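Local coordinates for protein alkaline phosphatase D (Bacillus subtilis, PDB 2YEQ) that hydrolyses phosphate esters, both phosphomonoesters and phosphodiesters, at an active site that contains iron(III) and calcium, at residues D380-W385 with E504-S509. Sequence-based numbering, arbitrary orientation.
Sequences DVHASW and EDRFFS. With FE (Fe (III) ion), chain B; CA (calcium ion), chain C; PO4 (phosphate ion), chain D; EDO (1,2-ethanediol), chain U.
The closest CA atoms across the contact, those of Val381 and Arg506, are 8.1 Å apart, so the gap from the 380–383 turn to helix 504–520 is bridged by the arginine side chain. CG of Arg506 lies anti to the backbone N (chi1 -174°), and a bend at chi3 (57°) brings the guanidinium over Val381, whose CA sits 3.8 Å above the centre of one face. Arg506 CD rests over a face of the His382 ring, 4.0 Å from its centroid, a CH-pi contact. Asp380 and His382 follow strand 374-378 in the Asp-Val-His sequence, a metal-binding turn of the calcineurin-like phosphatase fold: Asp380 OD1 binds calcium at 2.4 Å and His382 NE2 binds iron at 2.2 Å. A phosphate bridges the two metals through O4, and its O1 accepts a near-straight bond from Arg506 NH1 (2.8 Å, 160°). The same NH1 forms a salt bridge with Asp380 OD2 (3.2 Å) whose hydrogen bond is weak, with carboxylate and guanidinium planes perpendicular. Replacing Arg506 with a leucine would probably leave phosphate O1 without this donor and Asp380 OD2 without its cationic mate. Glu503 pairs with NH2, which probably helps fix the guanidinium's rotation.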
ATOM      1  N   ASP A 380      -3.913   6.133   1.319  1.00 19.34           N
ATOM      2  CA  ASP A 380      -4.350   6.766   2.592  1.00 18.10           C
ATOM      3  C   ASP A 380      -5.655   7.527   2.573  1.00 19.01           C
ATOM      4  O   ASP A 380      -6.447   7.418   3.516  1.00 20.65           O
ATOM      5  CB  ASP A 380      -3.228   7.616   3.228  1.00 18.35           C
ATOM      6  CG  ASP A 380      -3.621   8.160   4.624  1.00 19.85           C
ATOM      7  OD1 ASP A 380      -3.754   7.352   5.591  1.00 16.53           O
ATOM      8  OD2 ASP A 380      -3.833   9.397   4.705  1.00 20.40           O
ATOM      9  N   VAL A 381      -5.925   8.256   1.493  1.00 19.05           N
ATOM     10  CA  VAL A 381      -7.010   9.232   1.494  1.00 17.46           C
ATOM     11  C   VAL A 381      -8.334   8.720   0.976  1.00 17.37           C
ATOM     12  O   VAL A 381      -9.320   9.437   0.997  1.00 18.83           O
ATOM     13  CB  VAL A 381      -6.584  10.582   0.799  1.00 17.55           C
ATOM     14  CG1 VAL A 381      -5.255  11.097   1.411  1.00 16.46           C
ATOM     15  CG2 VAL A 381      -6.510  10.439  -0.736  1.00 16.12           C
ATOM     16  N   HIS A 382      -8.376   7.456   0.573  1.00 17.54           N
ATOM     17  CA  HIS A 382      -9.643   6.772   0.243  1.00 16.74           C
ATOM     18  C   HIS A 382     -10.391   7.438  -0.934  1.00 16.97           C
ATOM     19  O   HIS A 382     -11.605   7.450  -0.988  1.00 16.64           O
ATOM     20  CB  HIS A 382     -10.566   6.663   1.466  1.00 16.94           C
ATOM     21  CG  HIS A 382      -9.959   5.944   2.651  1.00 16.69           C
ATOM     22  ND1 HIS A 382     -10.597   5.896   3.872  1.00 16.38           N
ATOM     23  CD2 HIS A 382      -8.808   5.248   2.803  1.00 17.17           C
ATOM     24  CE1 HIS A 382      -9.860   5.210   4.729  1.00 17.74           C
ATOM     25  NE2 HIS A 382      -8.768   4.799   4.118  1.00 16.76           N
ATOM     26  N   ALA A 383      -9.636   8.004  -1.856  1.00 18.92           N
ATOM     27  CA  ALA A 383     -10.188   8.633  -3.059  1.00 18.25           C
ATOM     28  C   ALA A 383      -9.046   8.862  -4.021  1.00 18.53           C
ATOM     29  O   ALA A 383      -7.862   8.876  -3.653  1.00 18.20           O
ATOM     30  CB  ALA A 383     -10.939   9.946  -2.742  1.00 18.68           C
ATOM     31  N   SER A 384      -9.390   8.954  -5.296  1.00 17.88           N
ATOM     32  CA  SER A 384      -8.387   9.128  -6.320  1.00 17.96           C
ATOM     33  C   SER A 384      -8.137  10.598  -6.563  1.00 15.96           C
ATOM     34  O   SER A 384      -9.076  11.371  -6.680  1.00 17.31           O
ATOM     35  CB  SER A 384      -8.865   8.490  -7.638  1.00 17.89           C
ATOM     36  OG  SER A 384      -8.822   7.087  -7.575  1.00 18.83           O
ATOM     37  N   TRP A 385      -6.867  10.951  -6.682  1.00 18.70           N
ATOM     38  CA  TRP A 385      -6.440  12.288  -7.075  1.00 18.49           C
ATOM     39  C   TRP A 385      -5.249  12.170  -8.031  1.00 19.16           C
ATOM     40  O   TRP A 385      -4.563  11.158  -8.065  1.00 18.68           O
ATOM     41  CB  TRP A 385      -5.999  13.126  -5.855  1.00 19.06           C
ATOM     42  CG  TRP A 385      -6.974  13.263  -4.721  1.00 17.42           C
ATOM     43  CD1 TRP A 385      -7.219  12.347  -3.744  1.00 17.49           C
ATOM     44  CD2 TRP A 385      -7.772  14.409  -4.394  1.00 18.79           C
ATOM     45  NE1 TRP A 385      -8.136  12.828  -2.850  1.00 16.75           N
ATOM     46  CE2 TRP A 385      -8.486  14.096  -3.208  1.00 18.95           C
ATOM     47  CE3 TRP A 385      -7.967  15.665  -4.990  1.00 19.53           C
ATOM     48  CZ2 TRP A 385      -9.389  14.975  -2.614  1.00 18.00           C
ATOM     49  CZ3 TRP A 385      -8.874  16.540  -4.401  1.00 19.48           C
ATOM     50  CH2 TRP A 385      -9.569  16.189  -3.214  1.00 21.29           C
ATOM     51  N   GLU A 504     -13.224  16.051   5.732  1.00 34.20           N
ATOM     52  CA  GLU A 504     -13.288  15.965   7.206  1.00 33.29           C
ATOM     53  C   GLU A 504     -14.035  14.692   7.688  1.00 33.34           C
ATOM     54  O   GLU A 504     -13.815  14.223   8.807  1.00 29.27           O
ATOM     55  CB  GLU A 504     -13.922  17.240   7.804  1.00 34.23           C
ATOM     56  CG  GLU A 504     -13.757  17.420   9.349  1.00 38.83           C
ATOM     57  CD  GLU A 504     -12.322  17.797   9.805  1.00 42.41           C
ATOM     58  OE1 GLU A 504     -11.556  18.403   9.030  1.00 43.70           O
ATOM     59  OE2 GLU A 504     -11.966  17.494  10.965  1.00 49.16           O
ATOM     60  N   ASP A 505     -14.897  14.120   6.852  1.00 34.82           N
ATOM     61  CA  ASP A 505     -15.624  12.897   7.250  1.00 34.85           C
ATOM     62  C   ASP A 505     -14.722  11.712   7.586  1.00 34.99           C
ATOM     63  O   ASP A 505     -15.023  10.951   8.502  1.00 35.21           O
ATOM     64  CB  ASP A 505     -16.651  12.504   6.208  1.00 35.89           C
ATOM     65  CG  ASP A 505     -17.783  13.510   6.109  1.00 37.60           C
ATOM     66  OD1 ASP A 505     -18.157  14.127   7.127  1.00 45.22           O
ATOM     67  OD2 ASP A 505     -18.305  13.710   5.005  1.00 44.57           O
ATOM     68  N   ARG A 506     -13.604  11.584   6.889  1.00 31.23           N
ATOM     69  CA  ARG A 506     -12.657  10.522   7.181  1.00 32.73           C
ATOM     70  C   ARG A 506     -12.074  10.676   8.621  1.00 35.63           C
ATOM     71  O   ARG A 506     -12.065   9.711   9.379  1.00 35.28           O
ATOM     72  CB  ARG A 506     -11.565  10.472   6.108  1.00 30.27           C
ATOM     73  CG  ARG A 506     -10.589   9.305   6.237  1.00 29.56           C
ATOM     74  CD  ARG A 506      -9.732   9.148   5.004  1.00 28.64           C
ATOM     75  NE  ARG A 506      -8.989  10.371   4.689  1.00 26.77           N
ATOM     76  CZ  ARG A 506      -7.715  10.612   4.975  1.00 25.34           C
ATOM     77  NH1 ARG A 506      -6.940   9.708   5.587  1.00 26.06           N
ATOM     78  NH2 ARG A 506      -7.189  11.781   4.622  1.00 29.81           N
ATOM     79  N   PHE A 507     -11.610  11.879   8.986  1.00 35.75           N
ATOM     80  CA  PHE A 507     -11.121  12.164  10.349  1.00 32.49           C
ATOM     81  C   PHE A 507     -12.250  11.964  11.375  1.00 31.39           C
ATOM     82  O   PHE A 507     -12.055  11.345  12.417  1.00 32.77           O
ATOM     83  CB  PHE A 507     -10.552  13.593  10.436  1.00 37.19           C
ATOM     84  CG  PHE A 507      -9.899  13.932  11.774  1.00 42.32           C
ATOM     85  CD1 PHE A 507      -8.774  13.233  12.219  1.00 46.34           C
ATOM     86  CD2 PHE A 507     -10.385  14.976  12.562  1.00 47.95           C
ATOM     87  CE1 PHE A 507      -8.161  13.550  13.452  1.00 48.60           C
ATOM     88  CE2 PHE A 507      -9.780  15.304  13.787  1.00 49.63           C
ATOM     89  CZ  PHE A 507      -8.673  14.588  14.234  1.00 47.72           C
ATOM     90  N   PHE A 508     -13.439  12.443  11.056  1.00 30.87           N
ATOM     91  CA  PHE A 508     -14.574  12.343  11.957  1.00 35.54           C
ATOM     92  C   PHE A 508     -14.972  10.891  12.202  1.00 38.20           C
ATOM     93  O   PHE A 508     -15.287  10.511  13.334  1.00 35.34           O
ATOM     94  CB  PHE A 508     -15.770  13.110  11.406  1.00 39.88           C
ATOM     95  CG  PHE A 508     -16.968  13.070  12.298  1.00 48.78           C
ATOM     96  CD1 PHE A 508     -16.977  13.769  13.507  1.00 56.09           C
ATOM     97  CD2 PHE A 508     -18.090  12.324  11.949  1.00 53.16           C
ATOM     98  CE1 PHE A 508     -18.093  13.733  14.354  1.00 53.20           C
ATOM     99  CE2 PHE A 508     -19.212  12.283  12.790  1.00 55.71           C
ATOM    100  CZ  PHE A 508     -19.206  12.993  13.992  1.00 56.65           C
ATOM    101  N   SER A 509     -14.945  10.092  11.141  1.00 32.07           N
ATOM    102  CA  SER A 509     -15.355   8.708  11.230  1.00 35.84           C
ATOM    103  C   SER A 509     -14.337   7.872  12.023  1.00 33.76           C
ATOM    104  O   SER A 509     -14.733   6.996  12.796  1.00 35.39           O
ATOM    105  CB  SER A 509     -15.589   8.136   9.834  1.00 38.05           C
ATOM    106  OG  SER A 509     -16.150   6.856   9.937  1.00 47.90           O
TER
HETATM  107 FE    FE B1524      -7.152   3.623   4.978  1.00 17.60          FE
HETATM  108 CA    CA C1525      -3.790   5.129   6.382  1.00 18.38          CA
HETATM  109  P   PO4 D1527      -6.874   5.902   6.778  1.00 18.96           P
HETATM  110  O1  PO4 D1527      -7.572   7.212   6.789  1.00 19.09           O
HETATM  111  O2  PO4 D1527      -5.627   5.807   7.605  1.00 16.91           O
HETATM  112  O3  PO4 D1527      -7.842   4.743   6.895  1.00 19.66           O
HETATM  113  O4  PO4 D1527      -6.186   5.716   5.392  1.00 18.75           O
HETATM  114  C1  EDO U 552     -15.166   7.403   5.913  1.00 57.40           C
HETATM  115  O1  EDO U 552     -16.001   6.305   6.348  1.00 56.17           O
HETATM  116  C2  EDO U 552     -13.721   6.944   5.704  1.00 46.11           C
HETATM  117  O2  EDO U 552     -13.199   7.294   4.405  1.00 44.75           O
HETATM  118  O   HOH W   1     -11.414  11.115   2.344  1.00 47.49           O
HETATM  119  O   HOH W   2      -3.255   4.060   4.105  1.00 13.67           O